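Local structure of serine protease inhibitor (2PEF) at residues A[38-43]-A[72-77]; A[76-81]-A[91-96]. The protein is a thermophilic serpin that probably inhibits serine proteases and whose N terminus traps the metastable native state, the form captured here being the latent one. One frame throughout, in Å; residues are numbered along the deposited sequence. Where two conformers were deposited one is given.

Interaction 1 (A[38-43]-A[72-77]); sequences AMLALA and KYLYTY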
ATOM      1  N   ALA A  38       3.113  -1.825   3.062  1.00 14.24           N
ATOM      2  CA  ALA A  38       3.194  -1.623   4.506  1.00 15.24           C
ATOM      3  C   ALA A  38       3.505  -2.926   5.229  1.00 15.62           C
ATOM      4  O   ALA A  38       4.403  -2.970   6.077  1.00 15.68           O
ATOM      5  CB  ALA A  38       1.913  -1.007   5.032  1.00 16.32           C
ATOM      6  N   MET A  39       2.761  -3.976   4.878  1.00 14.32           N
ATOM      7  CA  MET A  39       2.969  -5.320   5.412  0.50 14.70           C
ATOM      8  C   MET A  39       4.422  -5.774   5.267  1.00 15.13           C
ATOM      9  O   MET A  39       5.031  -6.286   6.209  1.00 15.60           O
ATOM     10  CB  MET A  39       2.039  -6.312   4.701  0.50 14.81           C
ATOM     11  CG  MET A  39       2.292  -7.778   5.034  0.50 15.23           C
ATOM     12  SD  MET A  39       1.927  -8.185   6.751  0.50 14.66           S
ATOM     13  CE  MET A  39       0.138  -8.194   6.733  0.50 15.29           C
ATOM     14  N   LEU A  40       4.975  -5.591   4.072  1.00 13.43           N
ATOM     15  CA  LEU A  40       6.326  -6.078   3.794  1.00 12.54           C
ATOM     16  C   LEU A  40       7.416  -5.359   4.588  1.00 13.68           C
ATOM     17  O   LEU A  40       8.327  -6.004   5.109  1.00 13.33           O
ATOM     18  CB  LEU A  40       6.617  -6.056   2.295  1.00 11.96           C
ATOM     19  CG  LEU A  40       5.793  -7.074   1.498  1.00 12.10           C
ATOM     20  CD1 LEU A  40       5.881  -6.784   0.010  1.00 14.19           C
ATOM     21  CD2 LEU A  40       6.217  -8.503   1.795  1.00 13.16           C
ATOM     22  N   ALA A  41       7.317  -4.036   4.689  1.00 12.36           N
ATOM     23  CA  ALA A  41       8.284  -3.253   5.450  1.00 14.00           C
ATOM     24  C   ALA A  41       8.214  -3.627   6.926  1.00 15.34           C
ATOM     25  O   ALA A  41       9.240  -3.789   7.586  1.00 15.81           O
ATOM     26  CB  ALA A  41       8.024  -1.769   5.270  1.00 15.15           C
ATOM     27  N   LEU A  42       6.989  -3.779   7.429  1.00 14.86           N
ATOM     28  CA  LEU A  42       6.771  -4.079   8.837  1.00 14.33           C
ATOM     29  C   LEU A  42       7.113  -5.526   9.180  1.00 14.03           C
ATOM     30  O   LEU A  42       7.584  -5.806  10.282  1.00 15.10           O
ATOM     31  CB  LEU A  42       5.332  -3.750   9.238  1.00 14.15           C
ATOM     32  CG  LEU A  42       4.952  -2.263   9.238  1.00 16.44           C
ATOM     33  CD1 LEU A  42       3.438  -2.097   9.264  1.00 11.95           C
ATOM     34  CD2 LEU A  42       5.596  -1.509  10.404  1.00 15.35           C
ATOM     35  N   ALA A  43       6.866  -6.441   8.245  1.00 13.79           N
ATOM     36  CA  ALA A  43       7.218  -7.844   8.464  1.00 14.05           C
ATOM     37  C   ALA A  43       8.735  -8.021   8.537  1.00 13.86           C
ATOM     38  O   ALA A  43       9.241  -8.764   9.395  1.00 14.67           O
ATOM     39  CB  ALA A  43       6.613  -8.721   7.386  1.00 13.77           C
ATOM     40  N   LYS A  72       7.062 -17.099   5.583  1.00 14.78           N
ATOM     41  CA  LYS A  72       6.800 -18.115   4.567  1.00 15.39           C
ATOM     42  C   LYS A  72       5.651 -17.685   3.658  1.00 14.80           C
ATOM     43  O   LYS A  72       5.747 -17.786   2.433  1.00 16.44           O
ATOM     44  CB  LYS A  72       6.499 -19.467   5.218  1.00 14.27           C
ATOM     45  CG  LYS A  72       7.658 -20.026   6.020  1.00 15.28           C
ATOM     46  CD  LYS A  72       7.449 -21.492   6.355  1.00 18.49           C
ATOM     47  CE  LYS A  72       8.625 -22.046   7.145  1.00 22.88           C
ATOM     48  NZ  LYS A  72       8.616 -21.591   8.563  1.00 28.72           N
ATOM     49  N   TYR A  73       4.573 -17.195   4.267  1.00 14.52           N
ATOM     50  CA  TYR A  73       3.412 -16.711   3.520  1.00 14.66           C
ATOM     51  C   TYR A  73       3.778 -15.585   2.554  1.00 14.50           C
ATOM     52  O   TYR A  73       3.394 -15.604   1.381  1.00 15.26           O
ATOM     53  CB  TYR A  73       2.344 -16.190   4.481  1.00 14.60           C
ATOM     54  CG  TYR A  73       1.385 -17.208   5.058  1.00 14.72           C
ATOM     55  CD1 TYR A  73       1.083 -17.198   6.422  1.00 13.68           C
ATOM     56  CD2 TYR A  73       0.758 -18.160   4.253  1.00 15.99           C
ATOM     57  CE1 TYR A  73       0.189 -18.107   6.968  1.00 15.12           C
ATOM     58  CE2 TYR A  73      -0.141 -19.079   4.794  1.00 14.78           C
ATOM     59  CZ  TYR A  73      -0.421 -19.041   6.151  1.00 14.75           C
ATOM     60  OH  TYR A  73      -1.303 -19.940   6.702  1.00 17.25           O
ATOM     61  N   LEU A  74       4.510 -14.593   3.055  1.00 14.91           N
ATOM     62  CA  LEU A  74       4.840 -13.417   2.258  1.00 14.30           C
ATOM     63  C   LEU A  74       5.830 -13.748   1.148  1.00 14.33           C
ATOM     64  O   LEU A  74       5.685 -13.275   0.018  1.00 15.02           O
ATOM     65  CB  LEU A  74       5.355 -12.281   3.146  1.00 14.55           C
ATOM     66  CG  LEU A  74       4.287 -11.612   4.016  1.00 17.27           C
ATOM     67  CD1 LEU A  74       4.916 -10.571   4.912  1.00 17.75           C
ATOM     68  CD2 LEU A  74       3.175 -10.989   3.168  1.00 14.50           C
ATOM     69  N   TYR A  75       6.821 -14.575   1.469  1.00 13.46           N
ATOM     70  CA  TYR A  75       7.739 -15.083   0.462  1.00 14.13           C
ATOM     71  C   TYR A  75       6.968 -15.772  -0.665  1.00 13.01           C
ATOM     72  O   TYR A  75       7.229 -15.530  -1.836  1.00 12.89           O
ATOM     73  CB  TYR A  75       8.760 -16.041   1.092  1.00 14.25           C
ATOM     74  CG  TYR A  75       9.530 -16.867   0.092  1.00 15.89           C
ATOM     75  CD1 TYR A  75      10.588 -16.314  -0.628  1.00 14.35           C
ATOM     76  CD2 TYR A  75       9.206 -18.206  -0.129  1.00 19.81           C
ATOM     77  CE1 TYR A  75      11.302 -17.069  -1.547  1.00 15.51           C
ATOM     78  CE2 TYR A  75       9.913 -18.970  -1.051  1.00 18.10           C
ATOM     79  CZ  TYR A  75      10.957 -18.397  -1.753  1.00 18.61           C
ATOM     80  OH  TYR A  75      11.648 -19.160  -2.662  1.00 19.82           O
ATOM     81  N   THR A  76       6.003 -16.612  -0.302  1.00 13.69           N
ATOM     82  CA  THR A  76       5.224 -17.357  -1.285  1.00 13.57           C
ATOM     83  C   THR A  76       4.295 -16.424  -2.065  1.00 13.75           C
ATOM     84  O   THR A  76       4.160 -16.547  -3.289  1.00 14.45           O
ATOM     85  CB  THR A  76       4.413 -18.475  -0.610  1.00 13.35           C
ATOM     86  OG1 THR A  76       5.282 -19.241   0.237  1.00 14.98           O
ATOM     87  CG2 THR A  76       3.782 -19.388  -1.653  1.00 16.44           C
ATOM     88  N   TYR A  77       3.677 -15.490  -1.347  1.00 13.41           N
ATOM     89  CA  TYR A  77       2.790 -14.506  -1.963  1.00 14.58           C
ATOM     90  C   TYR A  77       3.525 -13.684  -3.016  1.00 14.63           C
ATOM     91  O   TYR A  77       3.051 -13.549  -4.146  1.00 15.70           O
ATOM     92  CB  TYR A  77       2.173 -13.589  -0.905  1.00 14.36           C
ATOM     93  CG  TYR A  77       1.035 -12.743  -1.429  1.00 16.78           C
ATOM     94  CD1 TYR A  77      -0.111 -13.337  -1.960  1.00 16.18           C
ATOM     95  CD2 TYR A  77       1.101 -11.351  -1.389  1.00 17.91           C
ATOM     96  CE1 TYR A  77      -1.165 -12.566  -2.439  1.00 15.06           C
ATOM     97  CE2 TYR A  77       0.049 -10.566  -1.868  1.00 18.36           C
ATOM     98  CZ  TYR A  77      -1.077 -11.181  -2.393  1.00 15.69           C
ATOM     99  OH  TYR A  77      -2.114 -10.411  -2.872  1.00 17.25           O
TER

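Interaction 2 (A[76-81]-A[91-96]); sequences TYMKKL and IANSIW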
ATOM      1  N   THR A  76       6.003 -16.612  -0.302  1.00 13.69           N
ATOM      2  CA  THR A  76       5.224 -17.357  -1.285  1.00 13.57           C
ATOM      3  C   THR A  76       4.295 -16.424  -2.065  1.00 13.75           C
ATOM      4  O   THR A  76       4.160 -16.547  -3.289  1.00 14.45           O
ATOM      5  CB  THR A  76       4.413 -18.475  -0.610  1.00 13.35           C
ATOM      6  OG1 THR A  76       5.282 -19.241   0.237  1.00 14.98           O
ATOM      7  CG2 THR A  76       3.782 -19.388  -1.653  1.00 16.44           C
ATOM      8  N   TYR A  77       3.677 -15.490  -1.347  1.00 13.41           N
ATOM      9  CA  TYR A  77       2.790 -14.506  -1.963  1.00 14.58           C
ATOM     10  C   TYR A  77       3.525 -13.684  -3.016  1.00 14.63           C
ATOM     11  O   TYR A  77       3.051 -13.549  -4.146  1.00 15.70           O
ATOM     12  CB  TYR A  77       2.173 -13.589  -0.905  1.00 14.36           C
ATOM     13  CG  TYR A  77       1.035 -12.743  -1.429  1.00 16.78           C
ATOM     14  CD1 TYR A  77      -0.111 -13.337  -1.960  1.00 16.18           C
ATOM     15  CD2 TYR A  77       1.101 -11.351  -1.389  1.00 17.91           C
ATOM     16  CE1 TYR A  77      -1.165 -12.566  -2.439  1.00 15.06           C
ATOM     17  CE2 TYR A  77       0.049 -10.566  -1.868  1.00 18.36           C
ATOM     18  CZ  TYR A  77      -1.077 -11.181  -2.393  1.00 15.69           C
ATOM     19  OH  TYR A  77      -2.114 -10.411  -2.872  1.00 17.25           O
ATOM     20  N   MET A  78       4.685 -13.143  -2.642  1.00 13.97           N
ATOM     21  CA  MET A  78       5.520 -12.370  -3.563  1.00 13.54           C
ATOM     22  C   MET A  78       5.982 -13.206  -4.757  1.00 13.38           C
ATOM     23  O   MET A  78       6.012 -12.717  -5.893  1.00 13.95           O
ATOM     24  CB  MET A  78       6.732 -11.787  -2.838  1.00 13.74           C
ATOM     25  CG  MET A  78       6.402 -10.662  -1.871  1.00 11.14           C
ATOM     26  SD  MET A  78       7.897  -9.864  -1.265  1.00 15.72           S
ATOM     27  CE  MET A  78       8.424 -11.042  -0.023  1.00 16.82           C
ATOM     28  N   LYS A  79       6.325 -14.463  -4.494  1.00 13.08           N
ATOM     29  CA  LYS A  79       6.764 -15.391  -5.527  1.00 12.90           C
ATOM     30  C   LYS A  79       5.673 -15.626  -6.567  1.00 12.41           C
ATOM     31  O   LYS A  79       5.974 -15.810  -7.749  1.00 13.58           O
ATOM     32  CB  LYS A  79       7.179 -16.724  -4.893  1.00 12.07           C
ATOM     33  CG  LYS A  79       7.869 -17.697  -5.834  1.00 15.58           C
ATOM     34  CD  LYS A  79       8.533 -18.810  -5.044  1.00 17.13           C
ATOM     35  CE  LYS A  79       9.282 -19.766  -5.947  1.00 19.68           C
ATOM     36  NZ  LYS A  79      10.140 -20.696  -5.151  1.00 19.72           N
ATOM     37  N   LYS A  80       4.415 -15.604  -6.125  1.00 12.68           N
ATOM     38  CA  LYS A  80       3.285 -15.965  -6.990  1.00 12.64           C
ATOM     39  C   LYS A  80       2.489 -14.790  -7.573  1.00 12.21           C
ATOM     40  O   LYS A  80       1.613 -14.999  -8.426  1.00 12.75           O
ATOM     41  CB  LYS A  80       2.362 -16.957  -6.274  1.00 13.51           C
ATOM     42  CG  LYS A  80       2.947 -18.367  -6.187  1.00 12.03           C
ATOM     43  CD  LYS A  80       2.005 -19.368  -5.516  1.00 13.02           C
ATOM     44  CE  LYS A  80       0.839 -19.791  -6.416  1.00 12.46           C
ATOM     45  NZ  LYS A  80       1.254 -20.312  -7.760  1.00 11.23           N
ATOM     46  N   LEU A  81       2.778 -13.569  -7.125  1.00 11.72           N
ATOM     47  CA  LEU A  81       2.120 -12.387  -7.679  1.00 10.68           C
ATOM     48  C   LEU A  81       2.562 -12.201  -9.126  1.00 11.46           C
ATOM     49  O   LEU A  81       3.755 -12.013  -9.385  1.00 12.06           O
ATOM     50  CB  LEU A  81       2.423 -11.130  -6.853  1.00 10.96           C
ATOM     51  CG  LEU A  81       1.571 -10.878  -5.608  1.00 11.63           C
ATOM     52  CD1 LEU A  81       2.202  -9.776  -4.763  1.00 12.04           C
ATOM     53  CD2 LEU A  81       0.109 -10.545  -5.947  1.00 11.57           C
ATOM     54  N   ILE A  91       8.179  -5.849  -6.766  1.00 14.21           N
ATOM     55  CA  ILE A  91       8.358  -5.535  -5.351  1.00 14.25           C
ATOM     56  C   ILE A  91       9.851  -5.485  -5.032  1.00 14.11           C
ATOM     57  O   ILE A  91      10.622  -6.315  -5.513  1.00 15.72           O
ATOM     58  CB  ILE A  91       7.657  -6.585  -4.446  1.00 15.67           C
ATOM     59  CG1 ILE A  91       6.147  -6.597  -4.717  1.00 16.07           C
ATOM     60  CG2 ILE A  91       7.944  -6.318  -2.966  1.00 14.60           C
ATOM     61  CD1 ILE A  91       5.422  -7.835  -4.212  1.00 20.30           C
ATOM     62  N   ALA A  92      10.251  -4.505  -4.224  1.00 13.97           N
ATOM     63  CA  ALA A  92      11.651  -4.344  -3.855  1.00 13.40           C
ATOM     64  C   ALA A  92      11.778  -4.023  -2.380  1.00 14.22           C
ATOM     65  O   ALA A  92      11.031  -3.205  -1.836  1.00 13.91           O
ATOM     66  CB  ALA A  92      12.314  -3.266  -4.696  1.00 15.47           C
ATOM     67  N   ASN A  93      12.724  -4.691  -1.737  1.00 13.71           N
ATOM     68  CA  ASN A  93      12.988  -4.479  -0.327  1.00 13.05           C
ATOM     69  C   ASN A  93      14.450  -4.135  -0.127  1.00 13.53           C
ATOM     70  O   ASN A  93      15.313  -4.655  -0.836  1.00 14.23           O
ATOM     71  CB  ASN A  93      12.623  -5.725   0.470  1.00 12.54           C
ATOM     72  CG  ASN A  93      11.141  -6.035   0.406  1.00 12.60           C
ATOM     73  OD1 ASN A  93      10.313  -5.221   0.812  1.00 17.01           O
ATOM     74  ND2 ASN A  93      10.802  -7.198  -0.126  1.00 12.98           N
ATOM     75  N   SER A  94      14.722  -3.251   0.828  1.00 13.30           N
ATOM     76  CA  SER A  94      16.095  -2.928   1.186  1.00 13.60           C
ATOM     77  C   SER A  94      16.259  -2.589   2.659  1.00 13.61           C
ATOM     78  O   SER A  94      15.312  -2.166   3.325  1.00 12.91           O
ATOM     79  CB  SER A  94      16.647  -1.794   0.307  1.00 14.38           C
ATOM     80  OG  SER A  94      15.892  -0.611   0.458  1.00 16.86           O
ATOM     81  N   ILE A  95      17.473  -2.814   3.152  1.00 13.82           N
ATOM     82  CA  ILE A  95      17.889  -2.389   4.480  1.00 14.16           C
ATOM     83  C   ILE A  95      19.110  -1.510   4.262  1.00 14.58           C
ATOM     84  O   ILE A  95      19.956  -1.805   3.409  1.00 14.40           O
ATOM     85  CB  ILE A  95      18.294  -3.593   5.388  1.00 15.43           C
ATOM     86  CG1 ILE A  95      17.318  -4.773   5.241  1.00 18.96           C
ATOM     87  CG2 ILE A  95      18.475  -3.150   6.852  1.00 16.55           C
ATOM     88  CD1 ILE A  95      15.899  -4.531   5.737  1.00 23.00           C
ATOM     89  N   TRP A  96      19.171  -0.415   5.013  1.00 13.85           N
ATOM     90  CA  TRP A  96      20.303   0.500   4.986  1.00 14.05           C
ATOM     91  C   TRP A  96      20.759   0.667   6.426  1.00 14.39           C
ATOM     92  O   TRP A  96      19.963   1.037   7.289  1.00 14.51           O
ATOM     93  CB  TRP A  96      19.879   1.862   4.418  1.00 13.67           C
ATOM     94  CG  TRP A  96      19.254   1.797   3.050  1.00 14.65           C
ATOM     95  CD1 TRP A  96      18.002   1.347   2.738  1.00 13.93           C
ATOM     96  CD2 TRP A  96      19.848   2.218   1.818  1.00 14.59           C
ATOM     97  NE1 TRP A  96      17.784   1.445   1.383  1.00 14.74           N
ATOM     98  CE2 TRP A  96      18.900   1.982   0.794  1.00 13.52           C
ATOM     99  CE3 TRP A  96      21.088   2.777   1.479  1.00 14.36           C
ATOM    100  CZ2 TRP A  96      19.156   2.279  -0.547  1.00 14.04           C
ATOM    101  CZ3 TRP A  96      21.343   3.071   0.143  1.00 14.37           C
ATOM    102  CH2 TRP A  96      20.379   2.823  -0.852  1.00 13.70           C
TER

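Interaction 1 (A[38-43]-A[72-77])
Leu74 lays its isobutyl group against the side chains of Met39, Leu40 and Ala43 on helix 35-46. CD1 leads: it lies 3.5 Å from Ala43 CB, the closest approach across these segments. Met39 and Ala43 sit four residues apart along one ridge of their helix, and the same Leu74 CD1 reaches the Met39 end of it at CG, 3.8 Å away. Met39 CG meets Leu74 CD2 as well, the two side chains crossing at a slant; this half of the contact carries some doubt, because a second Met39 conformer was deposited. Leu40 approaches in another way. Its side chain and that of Leu74 slide past each other in opposite directions, with Leu40 CD2 lying 4.0 Å from Leu74 CD1 and almost as near to Leu74 CB. In Leu74, CG stands anti to the carbonyl carbon and beside the backbone N (chi1 -72°), and the branch there lets CD1 touch Ala43 while CD2 reaches Met39. The segment axes, at 136° between N-to-C directions, come no nearer than 11.4 Å, a wide spacing bridged by side chains. Phe9 and Tyr116 also pack on Leu74, joining helices 7-22 and 106-116 to the cluster. With an alanine in place of Leu74 both methyls are gone, and Met39 CG, Leu40 CD2 and Ala43 CB would probably be left facing a gap. A hydrogen bond between Thr76 OG1 and Lys3 N ties helix 67-80 to the N-terminal segment. The interhelical contact itself is wholly aliphatic and buried, so its hold depends on complementary shape and exclusion of water, without directional bonds to fix the angle.

Interaction 2 (A[76-81]-A[91-96])
The C-terminal end of helix 67-80 rests over one face of the large serpin sheet that accepts the reactive-centre loop, and Met78 and Leu81 make the contact by meeting Ile91 and Asn93 of strand 87-98. Ile91 CD1 is the shared point: Met78 CG and Leu81 CD1 each come within 3.8 Å of it, and both side chains cross that of Ile91 at about a right angle. Ile91 presents CD1 on an extended arm, its chi2 of 163° carrying the methyl out toward the helix, while its other branch, CG2, lies 3.9 Å from Met78 SD. With chi2 at -171° the Met78 chain runs straight to its sulfur, which in this way reaches both Ile91 CG2 and the amide of Asn93. The sulfur passes that amide 4.1 Å from Asn93 ND2, as a packing neighbour; the polar needs of the amide are met by Asn162, which gives an N-H to OD1, and by the backbone oxygen of Tyr116, which receives one from ND2. Alternation along the strand sorts the residues. Ile91 and Asn93 face the helices, whereas Ala92 and Ser94 turn to the other side of the sheet, where Trp136 of helix 127-140 packs on them. On that second side Ser94 OG also accepts a bond of 2.9 Å from Trp96 NE1. Leu81, the first residue to leave helical backbone angles, has a second neighbour within its own segment, for its CG lies 4.0 Å above one face of the Tyr77 ring, displaced toward the rim.

Interactions 1 and 2 follow one another along helix 67-80, sharing Thr76 and Tyr77, and their centres are 7 Å apart. Leu40 joins them: its CD2 packs 3.7 Å from Met78 SD, and its CD1 lies 3.7 Å from Ile91 CG2. This residue of helix 35-46 thus packs on both helix 67-80 and strand 87-98, and the two contacts run together as one largely apolar cluster, with the Asn93 amide at its edge. Strand 87-98 pairs with 158-169, which in turn pairs with 322-331, probably the inserted part of the reactive-centre loop in this latent form. Both contacts sit on the face of that sheet away from helix 127-140; in serpins generally this sheet expands on loop insertion.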